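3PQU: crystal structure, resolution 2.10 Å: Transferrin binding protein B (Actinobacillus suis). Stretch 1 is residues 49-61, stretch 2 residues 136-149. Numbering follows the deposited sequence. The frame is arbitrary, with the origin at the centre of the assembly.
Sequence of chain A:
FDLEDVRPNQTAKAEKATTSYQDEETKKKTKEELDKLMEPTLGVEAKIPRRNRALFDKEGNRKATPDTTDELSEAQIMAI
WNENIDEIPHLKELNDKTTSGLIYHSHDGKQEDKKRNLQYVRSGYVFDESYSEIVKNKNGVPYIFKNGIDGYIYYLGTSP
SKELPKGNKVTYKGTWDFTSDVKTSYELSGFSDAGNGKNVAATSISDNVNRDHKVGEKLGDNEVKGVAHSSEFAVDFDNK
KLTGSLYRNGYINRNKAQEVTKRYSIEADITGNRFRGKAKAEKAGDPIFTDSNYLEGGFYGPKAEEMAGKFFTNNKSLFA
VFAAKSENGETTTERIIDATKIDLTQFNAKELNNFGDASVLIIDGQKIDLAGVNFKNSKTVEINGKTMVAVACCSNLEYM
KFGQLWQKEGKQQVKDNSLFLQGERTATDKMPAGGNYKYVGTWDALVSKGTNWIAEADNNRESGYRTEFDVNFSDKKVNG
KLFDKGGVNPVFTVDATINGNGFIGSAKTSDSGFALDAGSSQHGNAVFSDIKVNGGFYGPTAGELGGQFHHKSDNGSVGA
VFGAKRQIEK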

# COMPACT_ATOMS: atom_id res chain seq x y z
N PRO A 49 -20.47 -5.86 -14.28
CA PRO A 49 -20.83 -6.53 -15.55
C PRO A 49 -22.26 -6.23 -16.01
O PRO A 49 -23.17 -6.11 -15.18
CB PRO A 49 -20.67 -8.03 -15.23
CG PRO A 49 -19.64 -8.07 -14.13
CD PRO A 49 -19.97 -6.83 -13.28
N ARG A 50 -22.42 -6.12 -17.33
CA ARG A 50 -23.68 -5.75 -18.00
C ARG A 50 -23.80 -6.67 -19.20
O ARG A 50 -22.86 -6.79 -19.96
CB ARG A 50 -23.60 -4.29 -18.50
CG ARG A 50 -23.82 -3.21 -17.44
CD ARG A 50 -22.95 -1.97 -17.67
NE ARG A 50 -23.22 -1.25 -18.92
CZ ARG A 50 -24.19 -0.35 -19.07
NH1 ARG A 50 -25.02 -0.06 -18.07
NH2 ARG A 50 -24.35 0.26 -20.23
N ARG A 51 -24.95 -7.30 -19.38
CA ARG A 51 -25.11 -8.23 -20.51
C ARG A 51 -25.23 -7.48 -21.84
O ARG A 51 -25.88 -6.45 -21.90
CB ARG A 51 -26.32 -9.14 -20.33
CG ARG A 51 -26.37 -10.29 -21.35
CD ARG A 51 -27.46 -11.27 -20.97
NE ARG A 51 -28.79 -10.67 -20.99
CZ ARG A 51 -29.58 -10.65 -22.06
NH1 ARG A 51 -29.15 -11.18 -23.19
NH2 ARG A 51 -30.78 -10.09 -22.00
N ASN A 52 -24.57 -7.97 -22.88
CA ASN A 52 -24.77 -7.42 -24.21
C ASN A 52 -26.07 -8.00 -24.74
O ASN A 52 -26.17 -9.21 -25.00
CB ASN A 52 -23.63 -7.80 -25.16
CG ASN A 52 -23.77 -7.15 -26.53
OD1 ASN A 52 -24.74 -6.42 -26.78
ND2 ASN A 52 -22.82 -7.42 -27.44
N ARG A 53 -27.06 -7.13 -24.92
CA ARG A 53 -28.37 -7.55 -25.42
C ARG A 53 -28.55 -7.48 -26.95
O ARG A 53 -29.63 -7.79 -27.46
CB ARG A 53 -29.45 -6.75 -24.68
CG ARG A 53 -29.34 -6.97 -23.15
CD ARG A 53 -30.00 -5.87 -22.34
NE ARG A 53 -31.39 -5.70 -22.74
CZ ARG A 53 -32.20 -4.78 -22.26
NH1 ARG A 53 -31.78 -3.93 -21.33
NH2 ARG A 53 -33.45 -4.70 -22.71
N ALA A 54 -27.49 -7.10 -27.67
CA ALA A 54 -27.57 -6.93 -29.13
C ALA A 54 -27.90 -8.26 -29.82
O ALA A 54 -27.59 -9.34 -29.30
CB ALA A 54 -26.28 -6.35 -29.68
N LEU A 55 -28.53 -8.17 -30.99
CA LEU A 55 -28.96 -9.36 -31.72
C LEU A 55 -28.00 -9.72 -32.86
O LEU A 55 -28.14 -10.79 -33.47
CB LEU A 55 -30.37 -9.14 -32.29
CG LEU A 55 -31.41 -8.65 -31.27
CD1 LEU A 55 -32.74 -8.42 -31.95
CD2 LEU A 55 -31.55 -9.64 -30.13
N PHE A 56 -27.05 -8.84 -33.15
CA PHE A 56 -26.11 -9.04 -34.26
C PHE A 56 -24.69 -8.90 -33.77
O PHE A 56 -24.44 -8.22 -32.77
CB PHE A 56 -26.38 -8.02 -35.38
CG PHE A 56 -27.75 -8.12 -35.96
CD1 PHE A 56 -28.00 -8.97 -37.03
CD2 PHE A 56 -28.80 -7.38 -35.44
CE1 PHE A 56 -29.27 -9.08 -37.57
CE2 PHE A 56 -30.07 -7.48 -35.98
CZ PHE A 56 -30.31 -8.33 -37.04
N ASP A 57 -23.76 -9.55 -34.47
CA ASP A 57 -22.35 -9.39 -34.14
C ASP A 57 -21.74 -8.25 -34.96
O ASP A 57 -22.42 -7.67 -35.81
CB ASP A 57 -21.58 -10.71 -34.31
CG ASP A 57 -21.49 -11.17 -35.76
OD1 ASP A 57 -21.74 -10.38 -36.70
OD2 ASP A 57 -21.16 -12.37 -35.95
N LYS A 58 -20.49 -7.93 -34.70
CA LYS A 58 -19.84 -6.79 -35.33
C LYS A 58 -19.79 -6.90 -36.87
O LYS A 58 -19.76 -5.89 -37.57
CB LYS A 58 -18.43 -6.59 -34.73
CG LYS A 58 -17.70 -5.35 -35.20
CD LYS A 58 -16.38 -5.18 -34.47
CE LYS A 58 -15.66 -3.90 -34.90
NZ LYS A 58 -14.38 -3.72 -34.18
N GLU A 59 -19.81 -8.12 -37.41
CA GLU A 59 -19.79 -8.28 -38.87
C GLU A 59 -21.19 -8.13 -39.45
O GLU A 59 -21.37 -8.25 -40.65
CB GLU A 59 -19.21 -9.65 -39.30
CG GLU A 59 -17.71 -9.79 -39.10
CD GLU A 59 -17.09 -10.90 -39.95
OE1 GLU A 59 -17.72 -11.31 -40.96
OE2 GLU A 59 -15.98 -11.35 -39.62
N GLY A 60 -22.17 -7.88 -38.60
CA GLY A 60 -23.53 -7.71 -39.08
C GLY A 60 -24.39 -8.96 -39.20
O GLY A 60 -25.51 -8.91 -39.70
N ASN A 61 -23.88 -10.11 -38.73
CA ASN A 61 -24.68 -11.34 -38.79
C ASN A 61 -25.48 -11.59 -37.51
O ASN A 61 -25.06 -11.21 -36.43
CB ASN A 61 -23.78 -12.53 -39.12
CG ASN A 61 -23.03 -12.32 -40.40
OD1 ASN A 61 -21.80 -12.31 -40.43
ND2 ASN A 61 -23.77 -12.07 -41.46
N LYS A 136 -22.66 0.72 -32.97
CA LYS A 136 -23.00 0.23 -34.30
C LYS A 136 -21.74 0.05 -35.16
O LYS A 136 -20.72 0.68 -34.92
CB LYS A 136 -23.97 1.20 -34.97
CG LYS A 136 -25.32 1.29 -34.29
CD LYS A 136 -26.08 2.51 -34.76
CE LYS A 136 -27.56 2.41 -34.42
NZ LYS A 136 -28.34 3.54 -35.00
N ASN A 137 -21.82 -0.83 -36.15
CA ASN A 137 -20.65 -1.07 -36.99
C ASN A 137 -20.60 -0.11 -38.19
O ASN A 137 -21.39 0.83 -38.27
CB ASN A 137 -20.53 -2.55 -37.41
CG ASN A 137 -21.61 -2.99 -38.38
OD1 ASN A 137 -22.37 -2.17 -38.93
ND2 ASN A 137 -21.68 -4.29 -38.61
N LYS A 138 -19.67 -0.33 -39.11
CA LYS A 138 -19.56 0.51 -40.30
C LYS A 138 -20.91 0.57 -41.02
O LYS A 138 -21.39 1.64 -41.38
CB LYS A 138 -18.48 -0.03 -41.24
CG LYS A 138 -18.79 -1.40 -41.83
CD LYS A 138 -17.75 -1.80 -42.87
CE LYS A 138 -16.36 -1.81 -42.27
NZ LYS A 138 -15.39 -2.55 -43.13
N ASN A 139 -21.51 -0.60 -41.21
CA ASN A 139 -22.81 -0.73 -41.87
C ASN A 139 -23.93 -0.16 -41.00
O ASN A 139 -25.10 -0.15 -41.40
CB ASN A 139 -23.08 -2.20 -42.19
CG ASN A 139 -24.32 -2.41 -43.03
OD1 ASN A 139 -25.45 -2.22 -42.56
ND2 ASN A 139 -24.13 -2.80 -44.28
N GLY A 140 -23.57 0.32 -39.82
CA GLY A 140 -24.54 0.92 -38.91
C GLY A 140 -25.49 -0.08 -38.29
O GLY A 140 -26.66 0.23 -38.03
N VAL A 141 -25.00 -1.29 -38.04
CA VAL A 141 -25.79 -2.30 -37.34
C VAL A 141 -25.32 -2.36 -35.88
O VAL A 141 -24.12 -2.28 -35.62
CB VAL A 141 -25.77 -3.68 -38.07
CG1 VAL A 141 -24.71 -3.70 -39.16
CG2 VAL A 141 -25.58 -4.82 -37.10
N PRO A 142 -26.27 -2.46 -34.93
CA PRO A 142 -25.96 -2.41 -33.49
C PRO A 142 -25.50 -3.77 -32.98
O PRO A 142 -26.30 -4.71 -32.96
CB PRO A 142 -27.32 -2.09 -32.84
CG PRO A 142 -28.31 -1.92 -33.98
CD PRO A 142 -27.71 -2.61 -35.17
N TYR A 143 -24.23 -3.87 -32.59
CA TYR A 143 -23.68 -5.15 -32.12
C TYR A 143 -23.34 -5.10 -30.63
O TYR A 143 -22.94 -6.10 -30.00
CB TYR A 143 -22.47 -5.55 -32.96
CG TYR A 143 -21.27 -4.62 -32.86
CD1 TYR A 143 -20.22 -4.93 -32.03
CD2 TYR A 143 -21.20 -3.45 -33.60
CE1 TYR A 143 -19.12 -4.11 -31.94
CE2 TYR A 143 -20.10 -2.61 -33.50
CZ TYR A 143 -19.06 -2.96 -32.67
OH TYR A 143 -17.96 -2.15 -32.56
N ILE A 144 -23.50 -3.93 -30.04
CA ILE A 144 -23.41 -3.80 -28.59
C ILE A 144 -24.60 -2.98 -28.08
O ILE A 144 -24.87 -1.88 -28.56
CB ILE A 144 -22.08 -3.16 -28.14
CG1 ILE A 144 -20.90 -4.04 -28.53
CG2 ILE A 144 -22.07 -2.93 -26.62
CD1 ILE A 144 -19.61 -3.61 -27.89
N PHE A 145 -25.32 -3.55 -27.13
CA PHE A 145 -26.39 -2.85 -26.45
C PHE A 145 -26.45 -3.25 -25.00
O PHE A 145 -26.86 -4.36 -24.68
CB PHE A 145 -27.74 -3.13 -27.11
CG PHE A 145 -28.90 -2.53 -26.35
CD1 PHE A 145 -28.81 -1.25 -25.83
CD2 PHE A 145 -30.07 -3.25 -26.15
CE1 PHE A 145 -29.86 -0.69 -25.11
CE2 PHE A 145 -31.13 -2.70 -25.43
CZ PHE A 145 -31.03 -1.42 -24.92
N LYS A 146 -26.04 -2.33 -24.13
CA LYS A 146 -26.06 -2.54 -22.68
C LYS A 146 -26.78 -1.34 -22.05
O LYS A 146 -26.74 -0.23 -22.57
CB LYS A 146 -24.63 -2.67 -22.14
CG LYS A 146 -23.82 -3.84 -22.76
CD LYS A 146 -22.37 -3.85 -22.25
CE LYS A 146 -21.65 -5.16 -22.62
NZ LYS A 146 -20.22 -5.13 -22.19
N ASN A 147 -27.46 -1.59 -20.94
CA ASN A 147 -28.25 -0.53 -20.31
C ASN A 147 -28.43 -0.75 -18.82
O ASN A 147 -28.19 -1.84 -18.32
CB ASN A 147 -29.61 -0.38 -20.99
CG ASN A 147 -30.26 0.97 -20.69
OD1 ASN A 147 -29.58 1.91 -20.30
ND2 ASN A 147 -31.56 1.06 -20.87
N GLY A 148 -28.81 0.31 -18.10
CA GLY A 148 -28.95 0.21 -16.66
C GLY A 148 -27.71 0.68 -15.89
O GLY A 148 -26.98 1.55 -16.36
N ILE A 149 -27.49 0.13 -14.70
CA ILE A 149 -26.35 0.56 -13.86
C ILE A 149 -25.02 0.43 -14.60
O ILE A 149 -24.76 -0.58 -15.25
CB ILE A 149 -26.31 -0.19 -12.51
CG1 ILE A 149 -27.43 0.33 -11.60
CG2 ILE A 149 -24.93 -0.06 -11.79
CD1 ILE A 149 -27.57 -0.48 -10.32
O HOH W 1 -20.25 -5.56 -19.32
O HOH W 2 -27.36 -4.71 -20.15
O HOH W 3 -29.92 -3.94 -19.44
O HOH W 4 -33.26 -1.37 -21.01
O HOH W 5 -29.21 -5.76 -32.09
O HOH W 6 -22.98 -5.32 -41.49

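The centre of this contact is Asn52, whose side-chain amide reads the backbone of the neighbouring strand as another strand would. Its ND2 donates to Tyr143 O at 2.9 Å, and its OD1 accepts from Phe145 N, also at 2.9 Å; both bonds are nearly straight. An asparagine suits this place because a carboxamide carries a donor and an acceptor side by side, matching the carbonyl and amide that the strand offers two residues apart. With chi1 near 180° (t), the end of the side chain comes nearer to the strand although its CA-to-CB bond points sideways. The same OD1 also accepts from Ala54 N at 3.0 Å, so one oxygen ties the bend of its own stretch to the strand. Next to it the backbone makes a bond of its own: Arg53 N donates to Phe145 O at 2.8 Å. Phe145 is thus held through both its amide and its carbonyl.

A second asparagine serves the other end. Asn137 ND2 donates to Lys58 O at 2.7 Å, joining two type I turns, Asp57 to Gly60 and Asn137 to Gly140. At the first turn, Asp57 OD1 accepts weakly from Glu59 N at 3.1 Å, and from Asn61 N, just beyond the turn, at 3.0 Å, a use of the short carboxylate that helps hold the loop in shape. Gly60, with phi 89°, closes that turn in a conformation where a CB would be jammed against the preceding carbonyl oxygen.

Arg50 reaches past the end of the strand. Its NH1 donates to Ile149 O at 2.9 Å and, weakly, to Gly148 O at 3.1 Å; both oxygens lie at the edge of the guanidinium, near its plane, where its N-H groups point. Asn147 N lies over one face instead. The long side chain spans this distance, and a guanidinium can serve several acceptors at once.

Water bridges the two stretches at several points. Water 1 accepts from Arg50 N at 3.0 Å and Lys146 NZ at 2.9 Å, while water 2 donates to Arg51 O at 2.9 Å and accepts from Asn147 N at 3.2 Å. Water 5 accepts from Leu55 N at 2.7 Å and donates to Pro142 O at 3.2 Å.

Packing surrounds this polar framework. Lys58 lays its extended, all-t chain across the Tyr143 ring, with CG 3.8 Å from the ring centroid and almost on the ring normal; the CG methylene thus makes a CH-pi contact over the ring face. Tyr143 CA also approaches Phe56 O at 3.2 Å in a CA-H...O contact. Ala54 points toward the strand, and its CB lies 3.3 Å from Tyr143 C, so its small methyl fits snugly against the backbone. Phe56 CB meets Val141 CG2 at 3.7 Å, adding an apolar patch. Over one face of the Arg53 guanidinium lies Phe145 CE2.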